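Local coordinates for DUF2666 domain-containing protein (Pyrococcus furiosus, PDB 3V68) that is a DUF2666-family protein of unknown precise function that probably binds double-stranded DNA, at residues L6-K11 with S37-S42; I60-S65 with L70-S75; R80-L85 with E99-V104; L105-L110 with P115-G120. All coordinates share one frame; numbering follows the deposited sequence.

Contact 1 of 4, residues L6-K11 with S37-S42; sequences LEFTAK and SNTVSS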
loop_
_atom_site.group_PDB
_atom_site.type_symbol
_atom_site.label_atom_id
_atom_site.label_comp_id
_atom_site.label_asym_id
_atom_site.label_seq_id
_atom_site.Cartn_x
_atom_site.Cartn_y
_atom_site.Cartn_z
ATOM N N LEU A 6 20.400 -3.481 -3.255
ATOM C CA LEU A 6 18.958 -3.524 -3.105
ATOM C C LEU A 6 18.659 -4.094 -1.739
ATOM O O LEU A 6 18.795 -5.294 -1.525
ATOM C CB LEU A 6 18.323 -4.375 -4.204
ATOM C CG LEU A 6 16.807 -4.343 -4.360
ATOM C CD1 LEU A 6 16.272 -2.908 -4.387
ATOM C CD2 LEU A 6 16.396 -5.088 -5.616
ATOM N N GLU A 7 18.276 -3.226 -0.809
ATOM C CA GLU A 7 18.089 -3.648 0.570
ATOM C C GLU A 7 16.979 -2.906 1.294
ATOM O O GLU A 7 16.687 -1.736 1.005
ATOM C CB GLU A 7 19.395 -3.544 1.365
ATOM C CG GLU A 7 19.945 -2.142 1.534
ATOM C CD GLU A 7 21.078 -2.081 2.545
ATOM O OE1 GLU A 7 21.061 -1.164 3.393
ATOM O OE2 GLU A 7 21.982 -2.949 2.492
ATOM N N PHE A 8 16.360 -3.618 2.228
ATOM C CA PHE A 8 15.405 -3.044 3.153
ATOM C C PHE A 8 15.710 -3.551 4.552
ATOM O O PHE A 8 15.792 -4.758 4.774
ATOM C CB PHE A 8 13.963 -3.416 2.776
ATOM C CG PHE A 8 12.950 -2.937 3.771
ATOM C CD1 PHE A 8 12.578 -1.598 3.804
ATOM C CD2 PHE A 8 12.386 -3.815 4.699
ATOM C CE1 PHE A 8 11.656 -1.135 4.737
ATOM C CE2 PHE A 8 11.459 -3.359 5.636
ATOM C CZ PHE A 8 11.095 -2.019 5.655
ATOM N N THR A 9 15.883 -2.628 5.493
ATOM C CA THR A 9 15.941 -2.997 6.907
ATOM C C THR A 9 15.063 -2.056 7.714
ATOM O O THR A 9 14.855 -0.902 7.332
ATOM C CB THR A 9 17.384 -3.018 7.506
ATOM O OG1 THR A 9 17.931 -1.694 7.545
ATOM C CG2 THR A 9 18.317 -3.932 6.712
ATOM N N ALA A 10 14.535 -2.570 8.818
ATOM C CA ALA A 10 13.749 -1.774 9.746
ATOM C C ALA A 10 14.088 -2.212 11.155
ATOM O O ALA A 10 14.272 -3.401 11.416
ATOM C CB ALA A 10 12.261 -1.944 9.479
ATOM N N LYS A 11 14.190 -1.239 12.052
ATOM C CA LYS A 11 14.434 -1.495 13.463
ATOM C C LYS A 11 13.686 -0.433 14.256
ATOM O O LYS A 11 14.028 0.745 14.198
ATOM C CB LYS A 11 15.936 -1.454 13.764
ATOM C CG LYS A 11 16.287 -1.605 15.238
ATOM C CD LYS A 11 17.794 -1.644 15.439
ATOM C CE LYS A 11 18.158 -1.618 16.916
ATOM N NZ LYS A 11 18.010 -0.262 17.516
ATOM N N SER A 37 6.783 -4.229 -0.286
ATOM C CA SER A 37 5.444 -3.639 -0.355
ATOM C C SER A 37 4.512 -4.262 0.686
ATOM O O SER A 37 3.851 -3.549 1.442
ATOM C CB SER A 37 4.855 -3.802 -1.760
ATOM O OG SER A 37 3.478 -3.456 -1.779
ATOM N N ASN A 38 4.473 -5.590 0.741
ATOM C CA ASN A 38 3.610 -6.286 1.698
ATOM C C ASN A 38 3.971 -5.935 3.142
ATOM O O ASN A 38 3.089 -5.711 3.981
ATOM C CB ASN A 38 3.709 -7.804 1.506
ATOM C CG ASN A 38 3.182 -8.270 0.155
ATOM O OD1 ASN A 38 2.424 -7.567 -0.519
ATOM N ND2 ASN A 38 3.587 -9.471 -0.246
ATOM N N THR A 39 5.271 -5.863 3.406
ATOM C CA THR A 39 5.797 -5.609 4.749
ATOM C C THR A 39 5.491 -4.195 5.225
ATOM O O THR A 39 4.927 -4.013 6.306
ATOM C CB THR A 39 7.307 -5.886 4.808
ATOM O OG1 THR A 39 7.548 -7.225 4.361
ATOM C CG2 THR A 39 7.842 -5.737 6.238
ATOM N N VAL A 40 5.856 -3.195 4.429
ATOM C CA VAL A 40 5.646 -1.815 4.860
ATOM C C VAL A 40 4.161 -1.470 4.944
ATOM O O VAL A 40 3.739 -0.740 5.846
ATOM C CB VAL A 40 6.448 -0.782 4.032
ATOM C CG1 VAL A 40 7.935 -1.109 4.082
ATOM C CG2 VAL A 40 5.961 -0.705 2.585
ATOM N N SER A 41 3.363 -2.017 4.031
ATOM C CA SER A 41 1.921 -1.760 4.041
ATOM C C SER A 41 1.269 -2.309 5.304
ATOM O O SER A 41 0.365 -1.687 5.858
ATOM C CB SER A 41 1.254 -2.348 2.805
ATOM O OG SER A 41 1.681 -1.675 1.635
ATOM N N SER A 42 1.751 -3.460 5.765
ATOM C CA SER A 42 1.214 -4.095 6.971
ATOM C C SER A 42 1.523 -3.294 8.238
ATOM O O SER A 42 0.789 -3.375 9.224
ATOM C CB SER A 42 1.746 -5.526 7.112
ATOM O OG SER A 42 3.075 -5.554 7.599
#

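Contact 2 of 4, residues I60-S65 with L70-S75; sequences IKIEGS and LKALIS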
loop_
_atom_site.group_PDB
_atom_site.type_symbol
_atom_site.label_atom_id
_atom_site.label_comp_id
_atom_site.label_asym_id
_atom_site.label_seq_id
_atom_site.Cartn_x
_atom_site.Cartn_y
_atom_site.Cartn_z
ATOM N N ILE A 60 -14.360 -1.853 11.966
ATOM C CA ILE A 60 -15.520 -1.579 11.112
ATOM C C ILE A 60 -15.927 -2.855 10.380
ATOM O O ILE A 60 -15.087 -3.533 9.781
ATOM C CB ILE A 60 -15.249 -0.433 10.097
ATOM C CG1 ILE A 60 -15.043 0.899 10.832
ATOM C CG2 ILE A 60 -16.395 -0.310 9.082
ATOM C CD1 ILE A 60 -14.574 2.035 9.940
ATOM N N LYS A 61 -17.216 -3.179 10.447
ATOM C CA LYS A 61 -17.725 -4.401 9.837
ATOM C C LYS A 61 -18.219 -4.162 8.418
ATOM O O LYS A 61 -19.102 -3.334 8.178
ATOM C CB LYS A 61 -18.809 -5.047 10.714
ATOM C CG LYS A 61 -18.316 -5.507 12.097
ATOM C CD LYS A 61 -17.690 -6.912 12.094
ATOM C CE LYS A 61 -16.240 -6.930 11.604
ATOM N NZ LYS A 61 -15.320 -6.102 12.438
ATOM N N ILE A 62 -17.608 -4.881 7.480
ATOM C CA ILE A 62 -17.984 -4.833 6.076
ATOM C C ILE A 62 -18.405 -6.249 5.686
ATOM O O ILE A 62 -17.565 -7.137 5.518
ATOM C CB ILE A 62 -16.815 -4.334 5.185
ATOM C CG1 ILE A 62 -16.227 -3.007 5.706
ATOM C CG2 ILE A 62 -17.256 -4.210 3.733
ATOM C CD1 ILE A 62 -17.100 -1.773 5.512
ATOM N N GLU A 63 -19.713 -6.448 5.556
ATOM C CA GLU A 63 -20.288 -7.781 5.381
ATOM C C GLU A 63 -20.575 -8.131 3.922
ATOM O O GLU A 63 -20.756 -7.244 3.083
ATOM C CB GLU A 63 -21.586 -7.904 6.190
ATOM C CG GLU A 63 -21.403 -7.882 7.707
ATOM C CD GLU A 63 -21.025 -9.237 8.285
ATOM O OE1 GLU A 63 -21.111 -10.251 7.561
ATOM O OE2 GLU A 63 -20.648 -9.291 9.475
ATOM N N GLY A 64 -20.611 -9.431 3.638
ATOM C CA GLY A 64 -21.136 -9.943 2.374
ATOM C C GLY A 64 -20.115 -10.430 1.365
ATOM O O GLY A 64 -18.950 -10.651 1.688
ATOM N N SER A 65 -20.581 -10.610 0.131
ATOM C CA SER A 65 -19.729 -10.995 -0.987
ATOM C C SER A 65 -18.770 -9.856 -1.302
ATOM O O SER A 65 -18.910 -8.760 -0.764
ATOM C CB SER A 65 -20.595 -11.256 -2.214
ATOM O OG SER A 65 -21.268 -10.070 -2.598
ATOM N N LEU A 70 -17.479 -4.048 -1.683
ATOM C CA LEU A 70 -17.120 -2.890 -2.502
ATOM C C LEU A 70 -18.162 -1.776 -2.403
ATOM O O LEU A 70 -17.815 -0.609 -2.231
ATOM C CB LEU A 70 -16.879 -3.297 -3.960
ATOM C CG LEU A 70 -15.679 -4.212 -4.219
ATOM C CD1 LEU A 70 -15.628 -4.626 -5.678
ATOM C CD2 LEU A 70 -14.371 -3.548 -3.814
ATOM N N LYS A 71 -19.439 -2.143 -2.495
ATOM C CA LYS A 71 -20.522 -1.178 -2.315
ATOM C C LYS A 71 -20.458 -0.525 -0.926
ATOM O O LYS A 71 -20.666 0.683 -0.794
ATOM C CB LYS A 71 -21.882 -1.844 -2.554
ATOM C CG LYS A 71 -23.085 -0.893 -2.486
ATOM C CD LYS A 71 -23.292 -0.125 -3.789
ATOM C CE LYS A 71 -24.528 0.770 -3.740
ATOM N NZ LYS A 71 -25.796 0.006 -3.537
ATOM N N ALA A 72 -20.149 -1.314 0.099
ATOM C CA ALA A 72 -20.028 -0.782 1.453
ATOM C C ALA A 72 -18.861 0.198 1.562
ATOM O O ALA A 72 -18.994 1.259 2.157
ATOM C CB ALA A 72 -19.880 -1.903 2.462
ATOM N N LEU A 73 -17.725 -0.150 0.963
ATOM C CA LEU A 73 -16.526 0.683 1.065
ATOM C C LEU A 73 -16.667 2.071 0.433
ATOM O O LEU A 73 -16.004 3.023 0.866
ATOM C CB LEU A 73 -15.309 -0.050 0.492
ATOM C CG LEU A 73 -14.712 -1.168 1.358
ATOM C CD1 LEU A 73 -13.792 -2.053 0.523
ATOM C CD2 LEU A 73 -13.965 -0.626 2.577
ATOM N N ILE A 74 -17.527 2.187 -0.577
ATOM C CA ILE A 74 -17.758 3.466 -1.254
ATOM C C ILE A 74 -18.974 4.223 -0.696
ATOM O O ILE A 74 -19.280 5.326 -1.152
ATOM C CB ILE A 74 -17.903 3.299 -2.799
ATOM C CG1 ILE A 74 -19.148 2.475 -3.157
ATOM C CG2 ILE A 74 -16.646 2.674 -3.401
ATOM C CD1 ILE A 74 -19.535 2.548 -4.629
ATOM N N SER A 75 -19.648 3.624 0.286
ATOM C CA SER A 75 -20.904 4.157 0.823
ATOM C C SER A 75 -20.710 5.394 1.706
ATOM O O SER A 75 -19.674 5.538 2.358
ATOM C CB SER A 75 -21.672 3.068 1.585
ATOM O OG SER A 75 -21.077 2.788 2.841
#

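Contact 3 of 4, residues R80-L85 with E99-V104; sequences RQIGRL and EVAKAV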
loop_
_atom_site.group_PDB
_atom_site.type_symbol
_atom_site.label_atom_id
_atom_site.label_comp_id
_atom_site.label_asym_id
_atom_site.label_seq_id
_atom_site.Cartn_x
_atom_site.Cartn_y
_atom_site.Cartn_z
ATOM N N ARG A 80 -18.709 8.208 6.664
ATOM C CA ARG A 80 -19.048 8.855 7.934
ATOM C C ARG A 80 -18.399 8.132 9.121
ATOM O O ARG A 80 -17.864 8.776 10.033
ATOM C CB ARG A 80 -20.572 8.933 8.085
ATOM C CG ARG A 80 -21.082 9.688 9.314
ATOM C CD ARG A 80 -22.524 10.184 9.127
ATOM N NE ARG A 80 -23.396 9.220 8.445
ATOM C CZ ARG A 80 -23.773 9.304 7.169
ATOM N NH1 ARG A 80 -23.365 10.313 6.405
ATOM N NH2 ARG A 80 -24.562 8.373 6.647
ATOM N N GLN A 81 -18.440 6.799 9.098
ATOM C CA GLN A 81 -17.781 5.975 10.121
ATOM C C GLN A 81 -16.284 6.259 10.196
ATOM O O GLN A 81 -15.728 6.395 11.286
ATOM C CB GLN A 81 -17.998 4.479 9.860
ATOM C CG GLN A 81 -19.398 3.958 10.147
ATOM C CD GLN A 81 -19.517 2.463 9.898
ATOM O OE1 GLN A 81 -19.975 2.038 8.839
ATOM N NE2 GLN A 81 -19.085 1.659 10.869
ATOM N N ILE A 82 -15.638 6.347 9.035
ATOM C CA ILE A 82 -14.208 6.632 8.968
ATOM C C ILE A 82 -13.900 8.036 9.494
ATOM O O ILE A 82 -12.956 8.220 10.263
ATOM C CB ILE A 82 -13.654 6.443 7.530
ATOM C CG1 ILE A 82 -13.779 4.976 7.106
ATOM C CG2 ILE A 82 -12.198 6.905 7.435
ATOM C CD1 ILE A 82 -13.531 4.721 5.622
ATOM N N GLY A 83 -14.706 9.016 9.082
ATOM C CA GLY A 83 -14.543 10.401 9.517
ATOM C C GLY A 83 -14.554 10.536 11.027
ATOM O O GLY A 83 -13.776 11.299 11.600
ATOM N N ARG A 84 -15.424 9.765 11.669
ATOM C CA ARG A 84 -15.540 9.779 13.130
ATOM C C ARG A 84 -14.312 9.234 13.850
ATOM O O ARG A 84 -14.130 9.460 15.048
ATOM C CB ARG A 84 -16.806 9.043 13.566
ATOM C CG ARG A 84 -18.023 9.886 13.337
ATOM C CD ARG A 84 -19.314 9.165 13.582
ATOM N NE ARG A 84 -20.396 10.142 13.575
ATOM C CZ ARG A 84 -21.680 9.857 13.406
ATOM N NH1 ARG A 84 -22.077 8.607 13.221
ATOM N NH2 ARG A 84 -22.571 10.838 13.422
ATOM N N LEU A 85 -13.466 8.522 13.115
ATOM C CA LEU A 85 -12.270 7.925 13.684
ATOM C C LEU A 85 -11.017 8.767 13.424
ATOM O O LEU A 85 -9.917 8.389 13.829
ATOM C CB LEU A 85 -12.094 6.500 13.147
ATOM C CG LEU A 85 -13.208 5.513 13.516
ATOM C CD1 LEU A 85 -13.225 4.345 12.555
ATOM C CD2 LEU A 85 -13.077 5.021 14.959
ATOM N N GLU A 99 -8.911 9.877 3.596
ATOM C CA GLU A 99 -8.493 9.091 2.438
ATOM C C GLU A 99 -7.427 8.045 2.801
ATOM O O GLU A 99 -7.464 6.910 2.305
ATOM C CB GLU A 99 -8.005 9.996 1.305
ATOM C CG GLU A 99 -7.856 9.256 -0.022
ATOM C CD GLU A 99 -7.356 10.128 -1.159
ATOM O OE1 GLU A 99 -6.935 11.281 -0.916
ATOM O OE2 GLU A 99 -7.383 9.643 -2.309
ATOM N N VAL A 100 -6.497 8.428 3.675
ATOM C CA VAL A 100 -5.490 7.505 4.203
ATOM C C VAL A 100 -6.147 6.353 4.968
ATOM O O VAL A 100 -5.846 5.185 4.708
ATOM C CB VAL A 100 -4.460 8.242 5.092
ATOM C CG1 VAL A 100 -3.562 7.256 5.858
ATOM C CG2 VAL A 100 -3.618 9.172 4.232
ATOM N N ALA A 101 -7.044 6.690 5.895
ATOM C CA ALA A 101 -7.771 5.687 6.683
ATOM C C ALA A 101 -8.566 4.749 5.785
ATOM O O ALA A 101 -8.582 3.533 5.996
ATOM C CB ALA A 101 -8.690 6.365 7.696
ATOM N N LYS A 102 -9.211 5.317 4.768
ATOM C CA LYS A 102 -9.985 4.542 3.799
ATOM C C LYS A 102 -9.105 3.537 3.052
ATOM O O LYS A 102 -9.517 2.407 2.824
ATOM C CB LYS A 102 -10.676 5.485 2.814
ATOM C CG LYS A 102 -11.732 4.845 1.932
ATOM C CD LYS A 102 -12.302 5.907 1.007
ATOM C CE LYS A 102 -13.125 5.305 -0.108
ATOM N NZ LYS A 102 -13.654 6.363 -1.015
ATOM N N ALA A 103 -7.893 3.947 2.684
ATOM C CA ALA A 103 -6.951 3.052 2.003
ATOM C C ALA A 103 -6.508 1.899 2.900
ATOM O O ALA A 103 -6.337 0.775 2.428
ATOM C CB ALA A 103 -5.738 3.821 1.491
ATOM N N VAL A 104 -6.324 2.187 4.190
ATOM C CA VAL A 104 -5.952 1.161 5.165
ATOM C C VAL A 104 -7.087 0.150 5.303
ATOM O O VAL A 104 -6.864 -1.063 5.235
ATOM C CB VAL A 104 -5.594 1.787 6.541
ATOM C CG1 VAL A 104 -5.558 0.731 7.638
ATOM C CG2 VAL A 104 -4.257 2.501 6.455
#

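Contact 4 of 4, residues L105-L110 with P115-G120; sequences LTREIL and PIEFPG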
loop_
_atom_site.group_PDB
_atom_site.type_symbol
_atom_site.label_atom_id
_atom_site.label_comp_id
_atom_site.label_asym_id
_atom_site.label_seq_id
_atom_site.Cartn_x
_atom_site.Cartn_y
_atom_site.Cartn_z
ATOM N N LEU A 105 -8.303 0.663 5.474
ATOM C CA LEU A 105 -9.481 -0.187 5.605
ATOM C C LEU A 105 -9.708 -1.031 4.346
ATOM O O LEU A 105 -9.955 -2.229 4.429
ATOM C CB LEU A 105 -10.723 0.655 5.922
ATOM C CG LEU A 105 -12.034 -0.107 6.130
ATOM C CD1 LEU A 105 -11.927 -1.039 7.332
ATOM C CD2 LEU A 105 -13.207 0.849 6.290
ATOM N N THR A 106 -9.604 -0.394 3.183
ATOM C CA THR A 106 -9.795 -1.082 1.909
ATOM C C THR A 106 -8.832 -2.264 1.734
ATOM O O THR A 106 -9.254 -3.361 1.355
ATOM C CB THR A 106 -9.692 -0.087 0.730
ATOM O OG1 THR A 106 -10.702 0.916 0.881
ATOM C CG2 THR A 106 -9.884 -0.792 -0.611
ATOM N N ARG A 107 -7.551 -2.056 2.038
ATOM C CA ARG A 107 -6.574 -3.135 1.956
ATOM C C ARG A 107 -6.941 -4.292 2.887
ATOM O O ARG A 107 -6.933 -5.443 2.472
ATOM C CB ARG A 107 -5.158 -2.641 2.275
ATOM C CG ARG A 107 -4.111 -3.778 2.377
ATOM C CD ARG A 107 -2.675 -3.263 2.574
ATOM N NE ARG A 107 -2.159 -2.686 1.337
ATOM C CZ ARG A 107 -1.253 -3.252 0.546
ATOM N NH1 ARG A 107 -0.688 -4.414 0.867
ATOM N NH2 ARG A 107 -0.881 -2.624 -0.561
ATOM N N GLU A 108 -7.262 -3.980 4.141
ATOM C CA GLU A 108 -7.526 -5.032 5.118
ATOM C C GLU A 108 -8.810 -5.799 4.812
ATOM O O GLU A 108 -8.858 -7.021 4.974
ATOM C CB GLU A 108 -7.521 -4.474 6.546
ATOM C CG GLU A 108 -6.152 -3.961 7.004
ATOM C CD GLU A 108 -5.017 -4.956 6.770
ATOM O OE1 GLU A 108 -5.060 -6.063 7.350
ATOM O OE2 GLU A 108 -4.078 -4.627 6.011
ATOM N N ILE A 109 -9.830 -5.089 4.338
ATOM C CA ILE A 109 -11.113 -5.723 4.002
ATOM C C ILE A 109 -11.012 -6.607 2.756
ATOM O O ILE A 109 -11.658 -7.654 2.683
ATOM C CB ILE A 109 -12.261 -4.679 3.842
ATOM C CG1 ILE A 109 -12.568 -3.971 5.176
ATOM C CG2 ILE A 109 -13.532 -5.322 3.261
ATOM C CD1 ILE A 109 -13.003 -4.893 6.330
ATOM N N LEU A 110 -10.191 -6.203 1.789
ATOM C CA LEU A 110 -10.171 -6.878 0.489
ATOM C C LEU A 110 -9.027 -7.849 0.232
ATOM O O LEU A 110 -9.076 -8.599 -0.738
ATOM C CB LEU A 110 -10.207 -5.846 -0.643
ATOM C CG LEU A 110 -11.407 -4.902 -0.694
ATOM C CD1 LEU A 110 -11.239 -3.961 -1.869
ATOM C CD2 LEU A 110 -12.723 -5.666 -0.792
ATOM N N PRO A 115 -6.311 -10.157 -5.262
ATOM C CA PRO A 115 -4.853 -10.114 -5.194
ATOM C C PRO A 115 -4.359 -8.685 -4.934
ATOM O O PRO A 115 -3.952 -7.969 -5.857
ATOM C CB PRO A 115 -4.421 -10.631 -6.570
ATOM C CG PRO A 115 -5.541 -10.244 -7.475
ATOM C CD PRO A 115 -6.791 -10.353 -6.645
ATOM N N ILE A 116 -4.424 -8.291 -3.667
ATOM C CA ILE A 116 -4.045 -6.955 -3.218
ATOM C C ILE A 116 -2.565 -6.936 -2.837
ATOM O O ILE A 116 -1.783 -6.137 -3.363
ATOM C CB ILE A 116 -4.916 -6.513 -2.008
ATOM C CG1 ILE A 116 -6.413 -6.464 -2.378
ATOM C CG2 ILE A 116 -4.427 -5.182 -1.437
ATOM C CD1 ILE A 116 -6.748 -5.646 -3.636
ATOM N N GLU A 117 -2.189 -7.819 -1.917
ATOM C CA GLU A 117 -0.784 -8.045 -1.625
ATOM C C GLU A 117 -0.126 -8.686 -2.839
ATOM O O GLU A 117 -0.758 -9.437 -3.581
ATOM C CB GLU A 117 -0.618 -8.937 -0.392
ATOM C CG GLU A 117 -1.092 -8.266 0.896
ATOM C CD GLU A 117 -0.814 -9.090 2.139
ATOM O OE1 GLU A 117 -1.227 -10.271 2.195
ATOM O OE2 GLU A 117 -0.191 -8.552 3.075
ATOM N N PHE A 118 1.141 -8.361 -3.043
ATOM C CA PHE A 118 1.944 -9.005 -4.071
ATOM C C PHE A 118 2.397 -10.387 -3.610
ATOM O O PHE A 118 2.293 -10.704 -2.429
ATOM C CB PHE A 118 3.133 -8.112 -4.422
ATOM C CG PHE A 118 2.747 -6.894 -5.197
ATOM C CD1 PHE A 118 2.786 -6.903 -6.588
ATOM C CD2 PHE A 118 2.319 -5.739 -4.543
ATOM C CE1 PHE A 118 2.411 -5.773 -7.324
ATOM C CE2 PHE A 118 1.944 -4.609 -5.275
ATOM C CZ PHE A 118 1.990 -4.634 -6.660
ATOM N N PRO A 119 2.880 -11.223 -4.545
ATOM C CA PRO A 119 3.339 -12.557 -4.166
ATOM C C PRO A 119 4.446 -12.510 -3.122
ATOM O O PRO A 119 5.194 -11.534 -3.054
ATOM C CB PRO A 119 3.903 -13.112 -5.478
ATOM C CG PRO A 119 3.160 -12.387 -6.530
ATOM C CD PRO A 119 3.007 -11.001 -5.996
ATOM N N GLY A 120 4.519 -13.542 -2.290
ATOM C CA GLY A 120 5.710 -13.765 -1.463
ATOM C C GLY A 120 5.602 -13.460 0.015
ATOM O O GLY A 120 6.544 -13.723 0.767
HETATM O O HOH W 1 0.267 -5.823 3.337
#

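Contact 1 of 4, residues L6-K11 with S37-S42
Phe8 extends its ring from strand 5-12 toward helix 26-43 with CG opposite the backbone N across the CA-CB bond (chi1 175°), and Val40 CG1, anti to the carbonyl carbon (chi1 -57°), is the methyl that meets it. Phe8 CZ lies 3.6 Å from Val40 CG1, and Phe8 CE1 follows at 3.8 Å from the same methyl, which makes this one corner of the ring the main point of touch. The methyl comes in obliquely to the ring. One helix position earlier, Thr39 adds a looser approach, its CG2 being 4.4 Å from Phe8 CE2. This is helix-on-sheet packing: strand 5-12 is an inner strand of a four-stranded antiparallel sheet, and helix 26-43 lies over one face of it. Phe8 also packs on Phe32 and Val36 of the same helix, while Val40 turns to Leu167 and Asn171 of helix 160-181, so the Val40 side chain lies between the sheet and a second helix. Across the contact the surfaces are apolar; several hydroxyls bond to carbonyls of their own helix. Thr39 OG1 bonds to Arg35 O and, beyond the helix, to Ile123 N. Ser41 OG reaches Ser37 O at 2.9 Å, and that carbonyl also takes the N-H of Ser41, the two donors arriving from opposite faces of its plane. Ser42 OG bonds to Thr39 O at 2.7 Å, tilted 24° from the carbonyl plane.

Contact 2 of 4, residues I60-S65 with L70-S75
Apolar contact between Ile62 and the pair Ala72 and Leu73 accounts for everything that meets across these segments. Ile62, in the loop after helix 54-58, points its CB toward helix 66-73, and its branch methyl CG2 rests 3.7 Å from Ala72 CB. The other arm of the side chain bends back, with chi2 at -72°, which brings Ile62 CD1 within 4.1 Å of the same Ala72 CB. Both methyls of the isoleucine thus rest against the one methyl of Ala72, and the small alanine lets the loop backbone come close, the CA atoms of Ile62 and Ala72 being 6.5 Å apart. The CB of Leu73 points to one side, but the end of the chain comes nearer, leaving Leu73 CD2 at 4.4 Å from Ile62 CD1.

The motif at the start of helix 66-73 is an N-cap. Gly64, with positive phi, leads into Ser65, whose side chain caps a backbone N of the helix while Glu68 OE1 takes the Ser65 N-H, an exchange consistent with a capping box. Ile62 also meets Ile109 of helix 91-110 and Val78 of helix 76-83, so one side chain reaches three helices.

Hydrogen bonding belongs to the helix ends and not to the interface. Ala72 O receives two donors from Ser75: the hydroxyl OG at 2.7 Å, tilted 15° from the carbonyl plane, and the backbone N at 3.1 Å. Ser75 OG in turn caps the next helix, 76-83, through the N-H of Val78, and thereby joins the last turn of one helix to the first of the next.

Contact 3 of 4, residues R80-L85 with E99-V104
Ile82 reaches from helix 76-83 to helix 91-110 and meets two consecutive residues there, Ala101 and Lys102. Its branch methyl CG2 sits 3.6 Å from Ala101 CB, while the far methyl CD1 passes on to the backbone and stem of the next residue, 4.0 Å from Lys102 CA. Lys102 CB and CG are each 4.1 Å from Ile82 CD1. The two side chains cross at about a right angle, the isoleucine CD1 lying against the lysine near its root.

A chi1 of -64° turns Ile82 CG2 to Ala101, and an extended chi2 of 168° carries CD1 onward to Lys102. Lys102 itself leaves CB in an extended chain that leads its amino end away from helix 76-83, and only its aliphatic base takes part. Ala101, having no more than a methyl, lets the helices draw together: the CA atoms of Ile82 and Ala101 are 6.9 Å apart.

Further out, Leu57 of helix 54-58 packs on both Ile82 and Ala101, and Val98 and Leu105 flank Ile82 from helix 91-110 itself. On another side of that helix, Glu99 forms a salt bridge to Lys236 and a hydrogen bond to Asn243, linking it to the C-terminal part of the chain.

Here the contact between the helices is one of shape and hydrophobic burial: methyl groups and a lysine stem meet, and the charged amino end is kept out of the interface.

Contact 4 of 4, residues L105-L110 with P115-G120
Ile116 is the residue of segment 115-120 that meets the end of helix 91-110 most broadly, reaching both Arg107 and Leu110. Its CG1 lies 3.8 Å from Leu110 O and 4.2 Å from Leu110 CB, at the last turn of the helix. Its other branch, CG2, is 4.1 Å from Arg107 CG and also stands over the guanidinium, 4.2 Å above the plane near its centre. A bend at chi3 (-73°) folds the arginine so that its flat head comes round over this methyl.

Glu117 follows and crosses Arg107 at about a right angle. Its CG is 3.9 Å from Arg107 NH1, but the charged ends do not meet directly: NH1 to OE2 is 4.7 Å, and the guanidinium and carboxylate planes are 74° apart. A water fills the step, accepting from Arg107 NH1 at 3.0 Å and donating to Glu117 OE2 at 2.8 Å. The rest of the guanidinium is held from beyond the two segments, NE by Val237 O and NH2 by a salt bridge to Asp238, which probably offsets the nearby like charge of Arg227.

Further along, Phe118 turns to other partners, packing on Ser34 and Ser37 of helix 26-43 and on Arg223 and Arg227 of helix 219-231. The segment is thus a connection laid between helices: the end of helix 91-110 supports Ile116 and Glu117, helix 219-231 donates Arg227 to Ile116 O and Arg223 to Glu117 O, and helix 26-43 adjoins it through Asn38, bonded to Phe118 O.

In the fold
The four contacts follow one another along the first DUF2666 range, and helix 91-110 ties three of them together: contacts 3 and 4 both use it, with Ile82 CD1 3.9 Å from Leu105 CD2, and contact 2 packs on it where Leu70 CD2 comes 3.7 Å from Leu110 CD1. Contacts 2 and 3 also touch directly, Ile60 CD1 lying 3.7 Å from Leu85 CD1. Contact 1 stands apart, with centres about 29 Å from contact 2 and 24 Å from contact 3, on the opposite side of the chain's centre. Contact 4, centred 16 Å from contact 1, touches it as well as contacts 2 and 3: Ser41 CB packs 3.4 Å from Arg107 NH1.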